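Local coordinates for protein probable benzoylformate decarboxylase (Rhodococcus jostii, PDB 7ORX) that binds thiamine diphosphate and a sodium ion as a member of the thiamine diphosphate-dependent enzyme family, at residues A237-R242 with V280-Q285; I273-A278 with L298-D303. All coordinates share one frame; numbering follows the deposited sequence.

Both contacts lie in the central domain of this thiamine diphosphate enzyme, their centres about 13 Å apart, and their four segments alternate along the chain. Contact 2 pairs two neighbouring strands of the parallel sheet; contact 1 joins the loops that follow strands 234-236 and 272-276. Phe-281 bridges them, with CE1 3.7 Å from Val-275 CG2 and CZ 3.8 Å from Leu-298 CD1, and Val-280 CG2 lies 3.5 Å from His-300 NE2. The methyls of Ala-237 and Ala-278 also meet, CB to CB 3.5 Å. In contact 1 the side chain of His-284 lies about 7 Å from a bound thiamine diphosphate, while contact 2 is sheet core.

Contact 1: residues A237-R242 with V280-Q285; sequences APSPSR and VFRYHQ
Two loops that leave the parallel sheet of the central domain meet here, Pro-238 and Ser-239 after strand 234-236 against Phe-281 and Arg-282 after strand 272-276. The single hydrogen bond between them runs from Ser-239 OG to Arg-282 O, 2.7 Å, with the hydroxyl nearly in line with the carbonyl at a C=O...OG angle of 165°. Ser-239 OG stands anti to its own carbonyl carbon (chi1 -49°), and Ser-239 CB rests beside Arg-282 CG at 4.1 Å. The accepting carbonyl belongs to the centre of an inverse gamma turn, closed by a weak bond from Tyr-283 N to Phe-281 O. Pro-238 crosses the Phe-281 side chain at about a right angle, its CD approaching Phe-281 CD1 obliquely to the ring, at 3.9 Å, while Pro-238 O approaches Arg-282 CB at 3.7 Å. A cis peptide bond precedes Phe-281. Beyond CG the Arg-282 chain bends at chi2 (87°) and its end leads away, the guanidinium making a cation-pi contact with Tyr-90. Leu-263 of helix 260-266 packs on both Pro-238 and Phe-281, strand 297-302 touches Phe-281 through Leu-298, and Met-112 of the second subunit lies against Ser-239 and His-284.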
ATOM      1  N   ALA C 237     -23.735 -23.630   3.722  1.00 64.10           N
ATOM      2  CA  ALA C 237     -22.510 -23.458   2.937  1.00 63.31           C
ATOM      3  C   ALA C 237     -21.294 -23.847   3.755  1.00 62.96           C
ATOM      4  O   ALA C 237     -21.214 -23.628   4.963  1.00 61.53           O
ATOM      5  CB  ALA C 237     -22.381 -22.016   2.527  1.00 64.31           C
ATOM      6  N   PRO C 238     -20.242 -24.332   3.090  1.00 64.11           N
ATOM      7  CA  PRO C 238     -19.048 -24.804   3.767  1.00 65.50           C
ATOM      8  C   PRO C 238     -18.307 -23.766   4.599  1.00 66.15           C
ATOM      9  O   PRO C 238     -18.364 -22.675   4.290  1.00 66.86           O
ATOM     10  CB  PRO C 238     -18.131 -25.276   2.641  1.00 66.22           C
ATOM     11  CG  PRO C 238     -18.621 -24.504   1.456  1.00 66.45           C
ATOM     12  CD  PRO C 238     -20.124 -24.435   1.637  1.00 65.57           C
ATOM     13  N   SER C 239     -17.557 -24.226   5.609  1.00 69.73           N
ATOM     14  CA  SER C 239     -16.780 -23.388   6.552  1.00 69.04           C
ATOM     15  C   SER C 239     -17.752 -22.331   7.093  1.00 68.09           C
ATOM     16  O   SER C 239     -17.494 -21.124   7.003  1.00 65.16           O
ATOM     17  CB  SER C 239     -15.579 -22.767   5.853  1.00 70.29           C
ATOM     18  OG  SER C 239     -14.809 -23.712   5.095  1.00 70.81           O
ATOM     19  N   PRO C 240     -18.871 -22.768   7.730  1.00 67.18           N
ATOM     20  CA  PRO C 240     -19.828 -21.837   8.304  1.00 66.05           C
ATOM     21  C   PRO C 240     -19.305 -21.151   9.562  1.00 67.09           C
ATOM     22  O   PRO C 240     -18.608 -21.741  10.368  1.00 78.32           O
ATOM     23  CB  PRO C 240     -20.998 -22.748   8.680  1.00 65.89           C
ATOM     24  CG  PRO C 240     -20.351 -24.059   9.016  1.00 65.50           C
ATOM     25  CD  PRO C 240     -19.201 -24.177   8.044  1.00 66.17           C
ATOM     26  N   SER C 241     -19.687 -19.918   9.735  1.00 68.28           N
ATOM     27  CA  SER C 241     -19.378 -19.052  10.889  1.00 67.78           C
ATOM     28  C   SER C 241     -20.686 -18.785  11.630  1.00 68.14           C
ATOM     29  O   SER C 241     -20.580 -18.305  12.730  1.00 68.61           O
ATOM     30  CB  SER C 241     -18.749 -17.768  10.362  1.00 67.88           C
ATOM     31  OG  SER C 241     -19.485 -17.303   9.213  1.00 67.69           O
ATOM     32  N   ARG C 242     -21.861 -19.001  11.001  1.00 67.94           N
ATOM     33  CA  ARG C 242     -23.172 -18.814  11.668  1.00 67.49           C
ATOM     34  C   ARG C 242     -24.096 -19.956  11.270  1.00 68.77           C
ATOM     35  O   ARG C 242     -23.790 -20.672  10.325  1.00 72.78           O
ATOM     36  CB  ARG C 242     -23.770 -17.466  11.299  1.00 66.61           C
ATOM     37  CG  ARG C 242     -22.829 -16.299  11.594  1.00 66.77           C
ATOM     38  CD  ARG C 242     -23.451 -14.955  11.217  1.00 66.19           C
ATOM     39  NE  ARG C 242     -24.576 -14.629  12.077  1.00 65.83           N
ATOM     40  CZ  ARG C 242     -24.897 -13.424  12.486  1.00 65.54           C
ATOM     41  NH1 ARG C 242     -24.169 -12.389  12.115  1.00 66.45           N
ATOM     42  NH2 ARG C 242     -25.933 -13.254  13.293  1.00 65.22           N
ATOM     43  N   VAL C 280     -19.296 -18.490  -2.981  1.00 71.34           N
ATOM     44  CA  VAL C 280     -19.295 -19.730  -3.811  1.00 71.39           C
ATOM     45  C   VAL C 280     -17.837 -20.015  -4.172  1.00 73.46           C
ATOM     46  O   VAL C 280     -17.275 -19.347  -5.024  1.00 74.59           O
ATOM     47  CB  VAL C 280     -20.182 -19.548  -5.059  1.00 70.08           C
ATOM     48  CG1 VAL C 280     -20.167 -20.735  -5.962  1.00 69.73           C
ATOM     49  CG2 VAL C 280     -21.606 -19.245  -4.675  1.00 69.80           C
ATOM     50  N   PHE C 281     -17.168 -20.907  -3.449  1.00 73.54           N
ATOM     51  CA  PHE C 281     -17.524 -21.341  -2.103  1.00 74.89           C
ATOM     52  C   PHE C 281     -16.286 -21.143  -1.200  1.00 74.59           C
ATOM     53  O   PHE C 281     -15.131 -20.990  -1.681  1.00 73.24           O
ATOM     54  CB  PHE C 281     -17.994 -22.809  -2.077  1.00 75.26           C
ATOM     55  CG  PHE C 281     -19.364 -23.153  -2.626  1.00 74.05           C
ATOM     56  CD1 PHE C 281     -20.515 -22.874  -1.912  1.00 73.65           C
ATOM     57  CD2 PHE C 281     -19.507 -23.851  -3.815  1.00 74.17           C
ATOM     58  CE1 PHE C 281     -21.768 -23.190  -2.410  1.00 74.07           C
ATOM     59  CE2 PHE C 281     -20.758 -24.242  -4.275  1.00 74.65           C
ATOM     60  CZ  PHE C 281     -21.888 -23.913  -3.570  1.00 74.27           C
ATOM     61  N   ARG C 282     -16.504 -21.227   0.101  1.00 76.03           N
ATOM     62  CA  ARG C 282     -15.451 -21.125   1.145  1.00 77.68           C
ATOM     63  C   ARG C 282     -14.832 -22.529   1.389  1.00 80.50           C
ATOM     64  O   ARG C 282     -14.910 -23.106   2.498  1.00 81.54           O
ATOM     65  CB  ARG C 282     -16.133 -20.483   2.346  1.00 78.44           C
ATOM     66  CG  ARG C 282     -15.187 -19.683   3.211  1.00 81.31           C
ATOM     67  CD  ARG C 282     -14.986 -18.251   2.806  1.00 83.18           C
ATOM     68  NE  ARG C 282     -14.131 -17.761   3.890  1.00 84.58           N
ATOM     69  CZ  ARG C 282     -12.860 -17.372   3.770  1.00 84.71           C
ATOM     70  NH1 ARG C 282     -12.249 -17.363   2.592  1.00 85.40           N
ATOM     71  NH2 ARG C 282     -12.229 -16.925   4.843  1.00 83.59           N
ATOM     72  N   TYR C 283     -14.213 -23.071   0.348  1.00 81.78           N
ATOM     73  CA  TYR C 283     -13.423 -24.330   0.338  1.00 80.82           C
ATOM     74  C   TYR C 283     -12.235 -24.139   1.271  1.00 81.66           C
ATOM     75  O   TYR C 283     -11.932 -23.001   1.599  1.00 82.14           O
ATOM     76  CB  TYR C 283     -12.918 -24.633  -1.075  1.00 81.95           C
ATOM     77  CG  TYR C 283     -13.970 -24.740  -2.160  1.00 81.04           C
ATOM     78  CD1 TYR C 283     -15.007 -25.646  -2.044  1.00 80.81           C
ATOM     79  CD2 TYR C 283     -13.900 -24.009  -3.336  1.00 80.56           C
ATOM     80  CE1 TYR C 283     -15.977 -25.786  -3.023  1.00 80.05           C
ATOM     81  CE2 TYR C 283     -14.848 -24.162  -4.340  1.00 81.44           C
ATOM     82  CZ  TYR C 283     -15.898 -25.058  -4.180  1.00 80.27           C
ATOM     83  OH  TYR C 283     -16.853 -25.332  -5.113  1.00 80.98           O
ATOM     84  N   HIS C 284     -11.569 -25.213   1.668  1.00 84.08           N
ATOM     85  CA  HIS C 284     -10.494 -25.194   2.702  1.00 84.56           C
ATOM     86  C   HIS C 284      -9.387 -26.163   2.284  1.00 84.32           C
ATOM     87  O   HIS C 284      -8.392 -25.706   1.709  1.00 86.67           O
ATOM     88  CB  HIS C 284     -11.098 -25.507   4.086  1.00 84.52           C
ATOM     89  CG  HIS C 284     -10.146 -25.316   5.219  1.00 85.40           C
ATOM     90  ND1 HIS C 284     -10.594 -25.124   6.516  1.00 84.09           N
ATOM     91  CD2 HIS C 284      -8.791 -25.233   5.261  1.00 86.19           C
ATOM     92  CE1 HIS C 284      -9.551 -24.970   7.318  1.00 82.86           C
ATOM     93  NE2 HIS C 284      -8.431 -25.027   6.570  1.00 84.56           N
ATOM     94  N   GLN C 285      -9.566 -27.447   2.590  1.00 80.91           N
ATOM     95  CA  GLN C 285      -8.833 -28.568   1.962  1.00 80.45           C
ATOM     96  C   GLN C 285      -8.922 -28.377   0.434  1.00 79.42           C
ATOM     97  O   GLN C 285     -10.008 -28.079  -0.067  1.00 76.33           O
ATOM     98  CB  GLN C 285      -9.339 -29.923   2.502  1.00 80.25           C
ATOM     99  CG  GLN C 285     -10.846 -30.190   2.345  1.00 79.24           C
ATOM    100  CD  GLN C 285     -11.747 -29.821   3.522  1.00 76.82           C
ATOM    101  OE1 GLN C 285     -11.397 -29.045   4.391  1.00 75.17           O
ATOM    102  NE2 GLN C 285     -12.958 -30.362   3.580  1.00 74.92           N
TER

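Contact 2: residues I273-A278 with L298-D303; sequences ILVVGA and LIHVTD
Val-275 and Leu-298 form the apolar centre on one face of this parallel strand pair: Val-275 CG2 meets Leu-298 CD1 at 3.9 Å, and Leu-298 CD1 also reaches Ile-273 CB at 4.1 Å, so one leucine branch touches two residues of the partner strand. On the other face Leu-274 comes across to Ile-299, CD1 to CB 3.7 Å; Leu-274 CG lies anti to the backbone N, and the CD1 branch beyond it also borders Val-301 CG2. Strands 273-276 and 298-302 run 12° from parallel, their axes 4.7 Å apart at closest. Hydrogen bonds lead alternately back and forth: Ile-299 N to Ile-273 O, Val-275 N to Ile-299 O, Val-301 N to Val-275 O, and Gly-277 N to Val-301 O. The first is the most bent of the four, 141° at the hydrogen. Past the last rung the chain turns at Gly-277, whose phi is positive, and brings back the carbonyl of Ala-278. His-300 NE2 donates to Ala-278 O at 2.7 Å, with the oxygen tilted 18° out of the imidazole plane. His-300 CG is anti to the backbone N, and Thr-302 CG2 lies 3.7 Å above the plane of the His-300 ring, offset toward its rim. The pair lies inside the six-stranded parallel sheet of the Rossmann-like central domain: strand 206-210 flanks 273-276, strand 315-318 flanks 298-302, and helix 321-331 packs over Val-276 and Val-301.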
ATOM      1  N   ILE C 273     -28.972 -25.478  -7.640  1.00 70.72           N
ATOM      2  CA  ILE C 273     -28.354 -25.051  -6.356  1.00 70.05           C
ATOM      3  C   ILE C 273     -28.660 -23.557  -6.226  1.00 70.41           C
ATOM      4  O   ILE C 273     -28.022 -22.778  -6.935  1.00 69.43           O
ATOM      5  CB  ILE C 273     -26.809 -25.251  -6.321  1.00 69.75           C
ATOM      6  CG1 ILE C 273     -26.255 -26.487  -7.047  1.00 69.87           C
ATOM      7  CG2 ILE C 273     -26.290 -25.166  -4.907  1.00 68.52           C
ATOM      8  CD1 ILE C 273     -26.963 -27.722  -6.774  1.00 70.34           C
ATOM      9  N   LEU C 274     -29.559 -23.147  -5.328  1.00 70.59           N
ATOM     10  CA  LEU C 274     -29.706 -21.725  -4.951  1.00 69.55           C
ATOM     11  C   LEU C 274     -28.880 -21.478  -3.694  1.00 69.83           C
ATOM     12  O   LEU C 274     -29.233 -21.988  -2.623  1.00 70.89           O
ATOM     13  CB  LEU C 274     -31.177 -21.402  -4.719  1.00 70.23           C
ATOM     14  CG  LEU C 274     -31.434 -20.023  -4.133  1.00 71.70           C
ATOM     15  CD1 LEU C 274     -30.994 -18.933  -5.117  1.00 74.90           C
ATOM     16  CD2 LEU C 274     -32.899 -19.899  -3.764  1.00 72.83           C
ATOM     17  N   VAL C 275     -27.790 -20.732  -3.822  1.00 70.11           N
ATOM     18  CA  VAL C 275     -26.895 -20.340  -2.693  1.00 68.95           C
ATOM     19  C   VAL C 275     -27.318 -18.945  -2.262  1.00 67.17           C
ATOM     20  O   VAL C 275     -27.162 -18.076  -3.058  1.00 66.78           O
ATOM     21  CB  VAL C 275     -25.407 -20.350  -3.102  1.00 69.42           C
ATOM     22  CG1 VAL C 275     -24.504 -19.870  -1.970  1.00 68.81           C
ATOM     23  CG2 VAL C 275     -24.989 -21.732  -3.617  1.00 70.51           C
ATOM     24  N   VAL C 276     -27.717 -18.759  -1.009  1.00 66.06           N
ATOM     25  CA  VAL C 276     -28.128 -17.448  -0.440  1.00 64.33           C
ATOM     26  C   VAL C 276     -27.160 -17.079   0.701  1.00 63.42           C
ATOM     27  O   VAL C 276     -26.964 -17.867   1.626  1.00 63.92           O
ATOM     28  CB  VAL C 276     -29.594 -17.498   0.020  1.00 63.50           C
ATOM     29  CG1 VAL C 276     -30.047 -16.127   0.465  1.00 63.52           C
ATOM     30  CG2 VAL C 276     -30.501 -18.048  -1.071  1.00 62.95           C
ATOM     31  N   GLY C 277     -26.534 -15.935   0.592  1.00 61.91           N
ATOM     32  CA  GLY C 277     -25.822 -15.300   1.693  1.00 61.90           C
ATOM     33  C   GLY C 277     -24.528 -15.994   2.004  1.00 62.97           C
ATOM     34  O   GLY C 277     -24.119 -15.960   3.222  1.00 63.15           O
ATOM     35  N   ALA C 278     -23.858 -16.542   0.993  1.00 63.40           N
ATOM     36  CA  ALA C 278     -22.529 -17.175   1.185  1.00 64.66           C
ATOM     37  C   ALA C 278     -21.680 -16.911  -0.032  1.00 65.07           C
ATOM     38  O   ALA C 278     -22.209 -16.736  -1.119  1.00 65.17           O
ATOM     39  CB  ALA C 278     -22.630 -18.685   1.419  1.00 65.30           C
ATOM     40  N   LEU C 298     -26.315 -22.995 -10.861  1.00 76.09           N
ATOM     41  CA  LEU C 298     -26.175 -22.387  -9.526  1.00 73.78           C
ATOM     42  C   LEU C 298     -26.640 -20.943  -9.642  1.00 71.90           C
ATOM     43  O   LEU C 298     -26.095 -20.259 -10.523  1.00 73.08           O
ATOM     44  CB  LEU C 298     -24.710 -22.512  -9.097  1.00 74.13           C
ATOM     45  CG  LEU C 298     -24.419 -22.103  -7.652  1.00 74.07           C
ATOM     46  CD1 LEU C 298     -23.388 -23.010  -6.976  1.00 74.17           C
ATOM     47  CD2 LEU C 298     -23.956 -20.666  -7.597  1.00 73.44           C
ATOM     48  N   ILE C 299     -27.667 -20.570  -8.874  1.00 70.27           N
ATOM     49  CA  ILE C 299     -28.103 -19.174  -8.605  1.00 69.43           C
ATOM     50  C   ILE C 299     -27.485 -18.752  -7.290  1.00 67.81           C
ATOM     51  O   ILE C 299     -27.526 -19.522  -6.347  1.00 68.28           O
ATOM     52  CB  ILE C 299     -29.632 -18.993  -8.526  1.00 69.86           C
ATOM     53  CG1 ILE C 299     -30.373 -19.579  -9.717  1.00 70.62           C
ATOM     54  CG2 ILE C 299     -29.942 -17.525  -8.440  1.00 71.26           C
ATOM     55  CD1 ILE C 299     -29.761 -19.202 -11.034  1.00 71.85           C
ATOM     56  N   HIS C 300     -27.015 -17.524  -7.208  1.00 67.01           N
ATOM     57  CA  HIS C 300     -26.173 -17.054  -6.092  1.00 66.36           C
ATOM     58  C   HIS C 300     -26.664 -15.687  -5.661  1.00 66.74           C
ATOM     59  O   HIS C 300     -26.648 -14.799  -6.499  1.00 70.10           O
ATOM     60  CB  HIS C 300     -24.745 -17.049  -6.592  1.00 66.63           C
ATOM     61  CG  HIS C 300     -23.797 -16.609  -5.564  1.00 67.45           C
ATOM     62  ND1 HIS C 300     -22.575 -16.083  -5.905  1.00 68.98           N
ATOM     63  CD2 HIS C 300     -23.893 -16.606  -4.220  1.00 68.41           C
ATOM     64  CE1 HIS C 300     -21.937 -15.749  -4.799  1.00 70.44           C
ATOM     65  NE2 HIS C 300     -22.721 -16.096  -3.739  1.00 70.16           N
ATOM     66  N   VAL C 301     -27.125 -15.526  -4.433  1.00 66.19           N
ATOM     67  CA  VAL C 301     -27.699 -14.242  -3.941  1.00 67.19           C
ATOM     68  C   VAL C 301     -26.837 -13.717  -2.789  1.00 67.80           C
ATOM     69  O   VAL C 301     -26.734 -14.421  -1.813  1.00 67.15           O
ATOM     70  CB  VAL C 301     -29.172 -14.397  -3.527  1.00 66.13           C
ATOM     71  CG1 VAL C 301     -29.723 -13.072  -3.024  1.00 65.73           C
ATOM     72  CG2 VAL C 301     -29.998 -14.938  -4.675  1.00 66.48           C
ATOM     73  N   THR C 302     -26.301 -12.491  -2.869  1.00 68.92           N
ATOM     74  CA  THR C 302     -25.337 -11.997  -1.855  1.00 69.24           C
ATOM     75  C   THR C 302     -25.407 -10.468  -1.763  1.00 71.10           C
ATOM     76  O   THR C 302     -25.575  -9.815  -2.791  1.00 72.17           O
ATOM     77  CB  THR C 302     -23.946 -12.583  -2.148  1.00 68.68           C
ATOM     78  OG1 THR C 302     -22.948 -11.935  -1.371  1.00 68.73           O
ATOM     79  CG2 THR C 302     -23.511 -12.394  -3.576  1.00 69.44           C
ATOM     80  N   ASP C 303     -25.304  -9.938  -0.545  1.00 73.32           N
ATOM     81  CA  ASP C 303     -25.052  -8.510  -0.261  1.00 75.44           C
ATOM     82  C   ASP C 303     -23.681  -8.114  -0.800  1.00 75.12           C
ATOM     83  O   ASP C 303     -23.516  -6.934  -1.097  1.00 79.95           O
ATOM     84  CB  ASP C 303     -25.170  -8.137   1.229  1.00 81.69           C
ATOM     85  CG  ASP C 303     -25.079  -9.226   2.332  1.00 93.08           C
ATOM     86  OD1 ASP C 303     -23.946  -9.800   2.616  1.00 95.27           O
ATOM     87  OD2 ASP C 303     -26.128  -9.451   2.996  1.00106.83           O
TER